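Local atomic coordinates of putative methyltransferase (Emericella variicolor, PDB entry 7DMB), a protein that probably transfers methyl groups from S-adenosylmethionine as a trans-acting partner of the polyketide synthase in calbistrin biosynthesis. Residues His50-Ser55 with Leu183-Pro188; Ser57-Ile62 with Phe372-Asn377; Thr137-Val142 with Tyr177-Ser182. All coordinates share one frame; numbering follows the deposited sequence.

Contact 1. Residues His50-Ser55 with Leu183-Pro188; sequences HPTRES and LSEVRP
Leu183 meets the loop after strand 50-51 with both its backbone and its side chain. Leu183 O accepts from Thr52 N at 2.9 Å, with the donor lying above the carbonyl plane. Pro51 CA adds a C-H...O contact to Leu183 O at 3.3 Å. A water accepts from Arg53 N and probably donates to Leu183 O, a further link between the backbones. The methyl CD2 of Leu183 lies over one face of the Arg53 guanidinium, 3.4 Å from NH2. The same methyl touches Ser55 CB. Arg53 reaches it with a chain extended from CG to NE. Its NH2 also makes a salt bridge to Glu58 and a hydrogen bond to Ser182 OG.

Ser184 pairs with Pro51 as an antiparallel non-hydrogen-bonded pair. Its side chain turns away and bonds to Asn377. Thr52 CG2 packs on its carbonyl carbon, while Thr52 OG1 bonds to Ser182 O.

Glu185 forms the hydrogen-bonded pair with His50. Glu185 N donates to His50 O at 2.7 Å, and His50 N donates back to Glu185 O at 3.2 Å. Glu185 CB sits over one face of the His50 ring, 3.6 Å from its centroid, in a CH-pi contact. His50 ND1 appears to donate to Pro51 O, though the distance is unusually short. Beyond CG the Glu185 chain bends (chi2 51°), and its carboxylate meets Arg187 side-on. Arg187 NE reaches Glu185 OE2 at 2.7 Å, and Arg187 NH2 reaches Glu185 OE1 at 2.8 Å. Arg187 N also donates to OE2, which caps the start of helix 187-196.

The two-stranded pairing therefore rests on backbone bonds. The carboxylate is largely spent within its own segment, and the salt bridge probably keeps it ionised while its aliphatic part packs on the histidine.

Contact 2. Residues Ser57-Ile62 with Phe372-Asn377; sequences SEQEMI and FYYNAN
The Tyr374 ring has the side-chain amide of Gln59 at its edge, with Gln59 CD in the ring plane. The amide and ring planes are 75° apart. Gln59 OE1 approaches Tyr374 CE2 obliquely at 3.4 Å. A water lies in the ring plane at the hydroxyl end. It accepts from Tyr374 OH at a very short 2.5 Å and donates to Gln59 O, which would link the tyrosine to the helix backbone. A second water lies at the edge of the Phe372 ring, in its plane. It donates to Gln59 OE1 and to Tyr373 O, both at 2.9 Å.

Gln59 carries most of the contact. Its CG lies anti to its own carbonyl carbon (chi1 -76°), and the chain then runs out extended from the helix. The glutamine and tyrosine side chains run antiparallel alongside each other. At the end Gln59 NE2 donates to Phe372 O at 2.9 Å, with an N-H...O angle of 157°. This acceptor lies close to the amide plane, but NE2 stands above the carbonyl plane of Phe372. The same NE2 also bonds to Ser55 OG, and OE1 accepts from Gln108 NE2. Bonds at both ends of the amide thus fix its rotation in a buried place.

Other contacts are loose. Phe372 CB comes to 3.8 Å from Gln59 OE1, and its ring then leads away from the helix. Ile62 CG2 lies 4.3 Å from Tyr374 OH.

The contact joins helix 56-79 to the loop entering strand 375-382. Asp367 accepts from Tyr374 N and Asn375 N as this strand begins, and Tyr374 packs on Leu313 at the end of strand 306-313. Tyr319 of helix 319-324 touches both Ile62 and Tyr374.

Contact 3. Residues Thr137-Val142 with Tyr177-Ser182; sequences TYLWPV and YDWANS. With SAH (S-adenosyl-L-homocysteine), chain C.
Trp179 meets Val142 first through its CB, which lies 3.9 Å from Val142 CG1. Its CG is anti to the backbone N (chi1 164°), which carries the indole out toward segment 137-142. At CG the same valine methyl is nearer. Val142 CG1 comes closest to Trp179 CD2, 3.4 Å away, and lies 3.5 Å from Trp179 CE3. Val142 CG1 thus sits over one face of the indole, 3.3 Å above its plane and offset toward the rim. On the pyrrole side CD1 meets two residues. Leu139 CD2 approaches Trp179 CD1 obliquely at 3.8 Å, and Tyr138 CD1 lies near the indole plane at the ring edge, 4.0 Å away. Leu139 CD2 is equally close to NE1. The indole N-H, NE1, donates to Glu58 OE2 of helix 56-79. Tyr138 OH bonds to the other oxygen of that carboxylate, so Glu58 holds both aromatic residues. At the far, six-membered end Ile62 CD1 packs on CZ2, and Tyr374 meets the indole edge-to-face.

Segment 137-142 is shaped by a type I turn from Thr137 to Trp140. Thr137 OG1 accepts from Leu139 N as a cap before helix 140-157.

Two residues before the tryptophan, Tyr177 turns away from this packing to the ligand. SAH CB lies over the centre of the Tyr177 ring, 3.4 Å above the plane, and Tyr177 OH is 3.3 Å from SAH SD, the sulfur. Asn181 ties the helix turn behind it: its N and ND2 reach Tyr177 O from opposite faces of the carbonyl plane.

One turn of helix 172-181 thus has two roles. Trp179 packs into the helical part of the chain, while Tyr177 lines the S-adenosyl-L-homocysteine pocket of a class I, Rossmann-like methyltransferase fold.

Overall arrangement
The three contacts cluster, with centres 11 to 13 Å apart, where the helical N-terminal part meets the seven-stranded methyltransferase sheet. Contact 3 lies within the chain loops closed by contacts 1 and 2, whose segments alternate along the chain. Strand 50-51 of contact 1 runs on into helix 56-79 of contact 2. Helix 172-181 of contact 3 leads to strand 184-185 of contact 1. Glu58 is common to all three. Strand 375-382 of contact 2 lies between strands 306-313 and 358-366 in the sheet. The cluster therefore connects the helices to that sheet, and contact 3 also reaches the bound cofactor product.

Contact 1. Residues His50-Ser55 with Leu183-Pro188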
loop_
_atom_site.group_PDB
_atom_site.type_symbol
_atom_site.label_atom_id
_atom_site.label_comp_id
_atom_site.label_asym_id
_atom_site.label_seq_id
_atom_site.Cartn_x
_atom_site.Cartn_y
_atom_site.Cartn_z
ATOM N N HIS A 50 3.639 3.174 -14.641
ATOM C CA HIS A 50 3.509 4.624 -14.717
ATOM C C HIS A 50 2.228 5.047 -14.015
ATOM O O HIS A 50 1.377 4.208 -13.690
ATOM C CB HIS A 50 3.521 5.112 -16.173
ATOM C CG HIS A 50 2.391 4.583 -16.994
ATOM N ND1 HIS A 50 1.127 5.132 -16.961
ATOM C CD2 HIS A 50 2.336 3.556 -17.877
ATOM C CE1 HIS A 50 0.339 4.461 -17.785
ATOM N NE2 HIS A 50 1.049 3.500 -18.353
ATOM N N PRO A 51 2.064 6.346 -13.750
ATOM C CA PRO A 51 0.787 6.818 -13.196
ATOM C C PRO A 51 -0.345 6.633 -14.195
ATOM O O PRO A 51 -0.149 6.697 -15.413
ATOM C CB PRO A 51 1.043 8.306 -12.914
ATOM C CG PRO A 51 2.546 8.446 -12.830
ATOM C CD PRO A 51 3.064 7.430 -13.820
ATOM N N THR A 52 -1.544 6.385 -13.668
ATOM C CA THR A 52 -2.712 6.307 -14.530
ATOM C C THR A 52 -3.278 7.681 -14.878
ATOM O O THR A 52 -3.954 7.814 -15.903
ATOM C CB THR A 52 -3.800 5.436 -13.888
ATOM O OG1 THR A 52 -4.350 6.086 -12.741
ATOM C CG2 THR A 52 -3.228 4.097 -13.464
ATOM N N ARG A 53 -2.996 8.707 -14.074
ATOM C CA ARG A 53 -3.597 10.022 -14.273
ATOM C C ARG A 53 -2.865 11.042 -13.407
ATOM O O ARG A 53 -2.073 10.689 -12.522
ATOM C CB ARG A 53 -5.093 9.998 -13.937
ATOM C CG ARG A 53 -5.331 9.649 -12.477
ATOM C CD ARG A 53 -6.773 9.750 -12.035
ATOM N NE ARG A 53 -6.879 9.361 -10.632
ATOM C CZ ARG A 53 -6.917 8.095 -10.227
ATOM N NH1 ARG A 53 -6.865 7.111 -11.131
ATOM N NH2 ARG A 53 -7.006 7.815 -8.931
ATOM N N GLU A 54 -3.122 12.321 -13.698
ATOM C CA GLU A 54 -2.734 13.400 -12.797
ATOM C C GLU A 54 -3.629 13.343 -11.569
ATOM O O GLU A 54 -4.842 13.176 -11.686
ATOM C CB GLU A 54 -2.861 14.757 -13.490
ATOM C CG GLU A 54 -1.882 15.809 -13.002
ATOM C CD GLU A 54 -2.422 16.622 -11.822
ATOM O OE1 GLU A 54 -1.700 17.520 -11.332
ATOM O OE2 GLU A 54 -3.568 16.368 -11.380
ATOM N N SER A 55 -3.041 13.452 -10.387
ATOM C CA SER A 55 -3.798 13.158 -9.179
ATOM C C SER A 55 -3.685 14.237 -8.109
ATOM O O SER A 55 -4.120 14.008 -6.977
ATOM C CB SER A 55 -3.356 11.809 -8.609
ATOM O OG SER A 55 -2.039 11.886 -8.112
ATOM N N LEU A 183 -3.988 4.536 -8.844
ATOM C CA LEU A 183 -3.016 5.535 -9.262
ATOM C C LEU A 183 -1.909 4.960 -10.132
ATOM O O LEU A 183 -1.240 5.725 -10.840
ATOM C CB LEU A 183 -2.390 6.208 -8.038
ATOM C CG LEU A 183 -3.259 7.133 -7.177
ATOM C CD1 LEU A 183 -2.457 7.625 -5.970
ATOM C CD2 LEU A 183 -3.782 8.303 -7.993
ATOM N N SER A 184 -1.690 3.647 -10.090
ATOM C CA SER A 184 -0.562 3.015 -10.765
ATOM C C SER A 184 -1.056 2.162 -11.920
ATOM O O SER A 184 -2.012 1.384 -11.766
ATOM C CB SER A 184 0.243 2.124 -9.810
ATOM O OG SER A 184 0.704 2.816 -8.661
ATOM N N GLU A 185 -0.412 2.307 -13.067
ATOM C CA GLU A 185 -0.635 1.422 -14.206
ATOM C C GLU A 185 0.467 0.361 -14.201
ATOM O O GLU A 185 1.624 0.662 -14.523
ATOM C CB GLU A 185 -0.643 2.211 -15.514
ATOM C CG GLU A 185 -1.088 1.392 -16.718
ATOM C CD GLU A 185 -2.392 0.666 -16.463
ATOM O OE1 GLU A 185 -3.445 1.317 -16.557
ATOM O OE2 GLU A 185 -2.367 -0.549 -16.158
ATOM N N VAL A 186 0.123 -0.866 -13.800
ATOM C CA VAL A 186 1.094 -1.956 -13.717
ATOM C C VAL A 186 0.794 -3.090 -14.688
ATOM O O VAL A 186 1.572 -4.045 -14.757
ATOM C CB VAL A 186 1.235 -2.519 -12.280
ATOM C CG1 VAL A 186 1.381 -1.420 -11.247
ATOM C CG2 VAL A 186 0.070 -3.434 -11.920
ATOM N N ARG A 187 -0.301 -3.020 -15.438
ATOM C CA ARG A 187 -0.710 -4.110 -16.327
ATOM C C ARG A 187 0.237 -4.331 -17.513
ATOM O O ARG A 187 0.407 -5.481 -17.946
ATOM C CB ARG A 187 -2.140 -3.866 -16.831
ATOM C CG ARG A 187 -3.179 -3.839 -15.714
ATOM C CD ARG A 187 -4.560 -3.434 -16.206
ATOM N NE ARG A 187 -4.612 -2.021 -16.566
ATOM C CZ ARG A 187 -5.623 -1.453 -17.211
ATOM N NH1 ARG A 187 -6.672 -2.188 -17.564
ATOM N NH2 ARG A 187 -5.580 -0.157 -17.510
ATOM N N PRO A 188 0.841 -3.283 -18.098
ATOM C CA PRO A 188 1.845 -3.552 -19.144
ATOM C C PRO A 188 3.036 -4.348 -18.638
ATOM O O PRO A 188 3.540 -5.203 -19.377
ATOM C CB PRO A 188 2.253 -2.152 -19.622
ATOM C CG PRO A 188 1.080 -1.290 -19.292
ATOM C CD PRO A 188 0.502 -1.850 -18.032
HETATM O O HOH W 1 -1.955 8.347 -11.630
#

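Contact 2. Residues Ser57-Ile62 with Phe372-Asn377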
loop_
_atom_site.group_PDB
_atom_site.type_symbol
_atom_site.label_atom_id
_atom_site.label_comp_id
_atom_site.label_asym_id
_atom_site.label_seq_id
_atom_site.Cartn_x
_atom_site.Cartn_y
_atom_site.Cartn_z
ATOM N N SER A 57 -5.313 16.993 -7.644
ATOM C CA SER A 57 -6.595 17.456 -7.123
ATOM C C SER A 57 -7.131 16.517 -6.049
ATOM O O SER A 57 -7.492 16.958 -4.952
ATOM C CB SER A 57 -7.612 17.597 -8.256
ATOM O OG SER A 57 -7.438 18.823 -8.930
ATOM N N GLU A 58 -7.216 15.217 -6.352
ATOM C CA GLU A 58 -7.774 14.294 -5.366
ATOM C C GLU A 58 -6.872 14.171 -4.144
ATOM O O GLU A 58 -7.376 14.004 -3.029
ATOM C CB GLU A 58 -8.027 12.918 -5.992
ATOM C CG GLU A 58 -6.790 12.161 -6.462
ATOM C CD GLU A 58 -7.160 11.008 -7.405
ATOM O OE1 GLU A 58 -7.432 11.279 -8.581
ATOM O OE2 GLU A 58 -7.192 9.839 -6.967
ATOM N N GLN A 59 -5.546 14.268 -4.336
ATOM C CA GLN A 59 -4.596 14.234 -3.221
ATOM C C GLN A 59 -4.766 15.430 -2.294
ATOM O O GLN A 59 -4.586 15.310 -1.076
ATOM C CB GLN A 59 -3.156 14.207 -3.741
ATOM C CG GLN A 59 -2.675 12.872 -4.306
ATOM C CD GLN A 59 -1.171 12.858 -4.505
ATOM O OE1 GLN A 59 -0.429 13.261 -3.626
ATOM N NE2 GLN A 59 -0.720 12.387 -5.657
ATOM N N GLU A 60 -5.045 16.603 -2.856
ATOM C CA GLU A 60 -5.310 17.787 -2.040
ATOM C C GLU A 60 -6.695 17.744 -1.418
ATOM O O GLU A 60 -6.896 18.289 -0.327
ATOM C CB GLU A 60 -5.150 19.055 -2.874
ATOM C CG GLU A 60 -3.710 19.332 -3.256
ATOM C CD GLU A 60 -3.580 20.143 -4.521
ATOM O OE1 GLU A 60 -4.589 20.736 -4.956
ATOM O OE2 GLU A 60 -2.463 20.181 -5.080
ATOM N N MET A 61 -7.660 17.111 -2.094
ATOM C CA MET A 61 -8.949 16.863 -1.456
ATOM C C MET A 61 -8.779 15.951 -0.246
ATOM O O MET A 61 -9.367 16.195 0.814
ATOM C CB MET A 61 -9.913 16.246 -2.464
ATOM C CG MET A 61 -11.361 16.250 -2.029
ATOM S SD MET A 61 -12.332 15.023 -2.916
ATOM C CE MET A 61 -12.162 15.649 -4.585
ATOM N N ILE A 62 -7.962 14.897 -0.398
ATOM C CA ILE A 62 -7.684 13.962 0.692
ATOM C C ILE A 62 -6.985 14.682 1.837
ATOM O O ILE A 62 -7.381 14.578 3.003
ATOM C CB ILE A 62 -6.835 12.784 0.176
ATOM C CG1 ILE A 62 -7.690 11.819 -0.640
ATOM C CG2 ILE A 62 -6.136 12.047 1.326
ATOM C CD1 ILE A 62 -6.880 10.808 -1.383
ATOM N N PHE A 372 4.892 14.542 -4.974
ATOM C CA PHE A 372 3.623 14.179 -4.338
ATOM C C PHE A 372 3.074 12.919 -5.003
ATOM O O PHE A 372 2.123 12.938 -5.785
ATOM C CB PHE A 372 2.642 15.352 -4.368
ATOM C CG PHE A 372 3.005 16.450 -3.390
ATOM C CD1 PHE A 372 3.270 17.735 -3.824
ATOM C CD2 PHE A 372 3.112 16.174 -2.033
ATOM C CE1 PHE A 372 3.611 18.742 -2.919
ATOM C CE2 PHE A 372 3.458 17.175 -1.116
ATOM C CZ PHE A 372 3.707 18.456 -1.563
ATOM N N TYR A 373 3.710 11.805 -4.671
ATOM C CA TYR A 373 3.288 10.480 -5.084
ATOM C C TYR A 373 2.944 9.690 -3.828
ATOM O O TYR A 373 3.254 10.106 -2.706
ATOM C CB TYR A 373 4.383 9.788 -5.912
ATOM C CG TYR A 373 5.552 9.283 -5.103
ATOM C CD1 TYR A 373 5.569 7.984 -4.582
ATOM C CD2 TYR A 373 6.642 10.105 -4.840
ATOM C CE1 TYR A 373 6.644 7.528 -3.826
ATOM C CE2 TYR A 373 7.721 9.654 -4.086
ATOM C CZ TYR A 373 7.724 8.376 -3.578
ATOM O OH TYR A 373 8.811 7.968 -2.823
ATOM N N TYR A 374 2.273 8.548 -4.010
ATOM C CA TYR A 374 1.979 7.672 -2.882
ATOM C C TYR A 374 2.777 6.374 -2.936
ATOM O O TYR A 374 3.598 6.129 -2.042
ATOM C CB TYR A 374 0.461 7.414 -2.791
ATOM C CG TYR A 374 -0.216 8.441 -1.889
ATOM C CD1 TYR A 374 -0.376 8.202 -0.522
ATOM C CD2 TYR A 374 -0.652 9.672 -2.393
ATOM C CE1 TYR A 374 -0.983 9.143 0.314
ATOM C CE2 TYR A 374 -1.247 10.628 -1.557
ATOM C CZ TYR A 374 -1.411 10.355 -0.207
ATOM O OH TYR A 374 -2.002 11.279 0.630
ATOM N N ASN A 375 2.612 5.573 -3.994
ATOM C CA ASN A 375 3.276 4.283 -4.151
ATOM C C ASN A 375 4.497 4.378 -5.069
ATOM O O ASN A 375 4.437 4.982 -6.147
ATOM C CB ASN A 375 2.309 3.260 -4.748
ATOM C CG ASN A 375 1.493 2.535 -3.714
ATOM O OD1 ASN A 375 1.983 2.186 -2.653
ATOM N ND2 ASN A 375 0.237 2.262 -4.040
ATOM N N ALA A 376 5.591 3.729 -4.666
ATOM C CA ALA A 376 6.658 3.359 -5.596
ATOM C C ALA A 376 6.444 1.918 -6.082
ATOM O O ALA A 376 6.304 0.998 -5.271
ATOM C CB ALA A 376 8.035 3.501 -4.941
ATOM N N ASN A 377 6.411 1.734 -7.406
ATOM C CA ASN A 377 6.272 0.413 -8.036
ATOM C C ASN A 377 7.671 -0.079 -8.384
ATOM O O ASN A 377 8.273 0.392 -9.354
ATOM C CB ASN A 377 5.396 0.470 -9.291
ATOM C CG ASN A 377 3.958 0.916 -8.997
ATOM O OD1 ASN A 377 3.131 0.134 -8.506
ATOM N ND2 ASN A 377 3.664 2.187 -9.284
HETATM O O HOH W 2 1.790 12.500 -1.878
HETATM O O HOH W 3 -2.403 13.596 -0.321
#

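Contact 3. Residues Thr137-Val142 with Tyr177-Ser182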
loop_
_atom_site.group_PDB
_atom_site.type_symbol
_atom_site.label_atom_id
_atom_site.label_comp_id
_atom_site.label_asym_id
_atom_site.label_seq_id
_atom_site.Cartn_x
_atom_site.Cartn_y
_atom_site.Cartn_z
ATOM N N THR A 137 -18.504 7.758 -5.730
ATOM C CA THR A 137 -17.328 7.857 -6.576
ATOM C C THR A 137 -16.227 6.989 -5.982
ATOM O O THR A 137 -16.289 6.586 -4.812
ATOM C CB THR A 137 -16.834 9.303 -6.693
ATOM O OG1 THR A 137 -16.217 9.693 -5.450
ATOM C CG2 THR A 137 -17.996 10.264 -7.017
ATOM N N TYR A 138 -15.197 6.738 -6.801
ATOM C CA TYR A 138 -14.025 5.992 -6.349
ATOM C C TYR A 138 -13.320 6.651 -5.161
ATOM O O TYR A 138 -12.571 5.966 -4.455
ATOM C CB TYR A 138 -13.030 5.816 -7.507
ATOM C CG TYR A 138 -12.274 7.072 -7.921
ATOM C CD1 TYR A 138 -10.927 7.245 -7.601
ATOM C CD2 TYR A 138 -12.902 8.079 -8.653
ATOM C CE1 TYR A 138 -10.227 8.393 -7.990
ATOM C CE2 TYR A 138 -12.211 9.230 -9.042
ATOM C CZ TYR A 138 -10.879 9.382 -8.709
ATOM O OH TYR A 138 -10.205 10.535 -9.087
ATOM N N LEU A 139 -13.540 7.952 -4.923
ATOM C CA LEU A 139 -12.913 8.684 -3.824
ATOM C C LEU A 139 -13.646 8.524 -2.500
ATOM O O LEU A 139 -13.145 8.996 -1.478
ATOM C CB LEU A 139 -12.840 10.177 -4.154
ATOM C CG LEU A 139 -11.849 10.624 -5.227
ATOM C CD1 LEU A 139 -11.821 12.150 -5.350
ATOM C CD2 LEU A 139 -10.457 10.098 -4.907
ATOM N N TRP A 140 -14.819 7.898 -2.502
ATOM C CA TRP A 140 -15.567 7.673 -1.268
ATOM C C TRP A 140 -14.722 7.125 -0.124
ATOM O O TRP A 140 -14.784 7.692 0.977
ATOM C CB TRP A 140 -16.749 6.738 -1.565
ATOM C CG TRP A 140 -17.413 6.302 -0.324
ATOM C CD1 TRP A 140 -18.202 7.065 0.492
ATOM C CD2 TRP A 140 -17.303 5.022 0.306
ATOM N NE1 TRP A 140 -18.616 6.324 1.573
ATOM C CE2 TRP A 140 -18.075 5.069 1.484
ATOM C CE3 TRP A 140 -16.653 3.830 -0.028
ATOM C CZ2 TRP A 140 -18.207 3.977 2.330
ATOM C CZ3 TRP A 140 -16.787 2.744 0.813
ATOM C CH2 TRP A 140 -17.549 2.825 1.981
ATOM N N PRO A 141 -13.931 6.050 -0.296
ATOM C CA PRO A 141 -13.209 5.487 0.855
ATOM C C PRO A 141 -12.116 6.380 1.403
ATOM O O PRO A 141 -11.850 6.332 2.611
ATOM C CB PRO A 141 -12.609 4.186 0.298
ATOM C CG PRO A 141 -12.450 4.459 -1.165
ATOM C CD PRO A 141 -13.667 5.279 -1.528
ATOM N N VAL A 142 -11.432 7.151 0.556
ATOM C CA VAL A 142 -10.350 7.977 1.082
ATOM C C VAL A 142 -10.858 9.228 1.792
ATOM O O VAL A 142 -10.079 9.869 2.499
ATOM C CB VAL A 142 -9.347 8.342 -0.032
ATOM C CG1 VAL A 142 -8.662 7.087 -0.529
ATOM C CG2 VAL A 142 -10.027 9.055 -1.188
ATOM N N TYR A 177 -8.002 0.400 -0.754
ATOM C CA TYR A 177 -6.888 -0.158 -1.514
ATOM C C TYR A 177 -7.161 -0.123 -3.021
ATOM O O TYR A 177 -6.215 0.037 -3.813
ATOM C CB TYR A 177 -6.561 -1.570 -1.019
ATOM C CG TYR A 177 -5.948 -1.572 0.377
ATOM C CD1 TYR A 177 -4.819 -0.800 0.660
ATOM C CD2 TYR A 177 -6.499 -2.331 1.410
ATOM C CE1 TYR A 177 -4.253 -0.788 1.924
ATOM C CE2 TYR A 177 -5.945 -2.314 2.689
ATOM C CZ TYR A 177 -4.820 -1.541 2.935
ATOM O OH TYR A 177 -4.259 -1.513 4.196
ATOM N N ASP A 178 -8.436 -0.223 -3.441
ATOM C CA ASP A 178 -8.762 0.029 -4.847
ATOM C C ASP A 178 -8.343 1.438 -5.272
ATOM O O ASP A 178 -7.828 1.626 -6.383
ATOM C CB ASP A 178 -10.254 -0.165 -5.116
ATOM C CG ASP A 178 -10.650 -1.636 -5.311
ATOM O OD1 ASP A 178 -9.765 -2.480 -5.587
ATOM O OD2 ASP A 178 -11.855 -1.942 -5.192
ATOM N N TRP A 179 -8.574 2.448 -4.411
ATOM C CA TRP A 179 -8.167 3.813 -4.755
ATOM C C TRP A 179 -6.662 3.900 -4.958
ATOM O O TRP A 179 -6.199 4.465 -5.950
ATOM C CB TRP A 179 -8.570 4.829 -3.679
ATOM C CG TRP A 179 -7.785 6.158 -3.870
ATOM C CD1 TRP A 179 -8.085 7.160 -4.751
ATOM C CD2 TRP A 179 -6.566 6.562 -3.215
ATOM N NE1 TRP A 179 -7.155 8.171 -4.666
ATOM C CE2 TRP A 179 -6.218 7.836 -3.726
ATOM C CE3 TRP A 179 -5.751 5.991 -2.221
ATOM C CZ2 TRP A 179 -5.083 8.541 -3.292
ATOM C CZ3 TRP A 179 -4.619 6.706 -1.786
ATOM C CH2 TRP A 179 -4.304 7.962 -2.327
ATOM N N ALA A 180 -5.884 3.399 -3.988
ATOM C CA ALA A 180 -4.424 3.448 -4.085
ATOM C C ALA A 180 -3.929 2.746 -5.343
ATOM O O ALA A 180 -3.069 3.268 -6.063
ATOM C CB ALA A 180 -3.789 2.823 -2.841
ATOM N N ASN A 181 -4.440 1.542 -5.606
ATOM C CA ASN A 181 -4.062 0.831 -6.822
ATOM C C ASN A 181 -4.468 1.602 -8.070
ATOM O O ASN A 181 -3.839 1.462 -9.123
ATOM C CB ASN A 181 -4.703 -0.554 -6.834
ATOM C CG ASN A 181 -3.889 -1.574 -6.083
ATOM O OD1 ASN A 181 -2.863 -2.050 -6.580
ATOM N ND2 ASN A 181 -4.339 -1.925 -4.880
ATOM N N SER A 182 -5.508 2.429 -7.973
ATOM C CA SER A 182 -5.987 3.143 -9.144
ATOM C C SER A 182 -4.996 4.197 -9.637
ATOM O O SER A 182 -5.135 4.685 -10.765
ATOM C CB SER A 182 -7.352 3.762 -8.826
ATOM O OG SER A 182 -7.222 4.988 -8.115
HETATM N N SAH C . -2.454 -6.045 -0.484
HETATM C CA SAH C . -3.452 -5.403 0.416
HETATM C CB SAH C . -3.050 -3.970 0.784
HETATM C CG SAH C . -2.039 -3.910 1.910
HETATM S SD SAH C . -2.703 -4.389 3.534
HETATM C C SAH C . -4.821 -5.397 -0.269
HETATM O O SAH C . -5.802 -5.676 0.451
HETATM O OXT SAH C . -4.848 -5.144 -1.497
HETATM C "C5'" SAH C . -1.397 -5.496 4.127
HETATM C "C4'" SAH C . -1.783 -6.953 3.994
HETATM O "O4'" SAH C . -0.630 -7.773 4.307
HETATM C "C3'" SAH C . -2.899 -7.390 4.947
HETATM O "O3'" SAH C . -3.869 -8.137 4.225
HETATM C "C2'" SAH C . -2.155 -8.215 6.003
HETATM O "O2'" SAH C . -2.916 -9.246 6.594
HETATM C "C1'" SAH C . -1.002 -8.796 5.197
HETATM N N9 SAH C . 0.159 -9.120 6.020
HETATM C C8 SAH C . 0.564 -8.435 7.137
HETATM N N7 SAH C . 1.644 -8.925 7.689
HETATM C C5 SAH C . 1.970 -10.014 6.894
HETATM C C6 SAH C . 3.018 -10.952 6.963
HETATM N N6 SAH C . 3.953 -10.942 7.908
HETATM N N1 SAH C . 3.057 -11.915 6.010
HETATM C C2 SAH C . 2.109 -11.919 5.064
HETATM N N3 SAH C . 1.083 -11.088 4.900
HETATM C C4 SAH C . 1.062 -10.144 5.858
#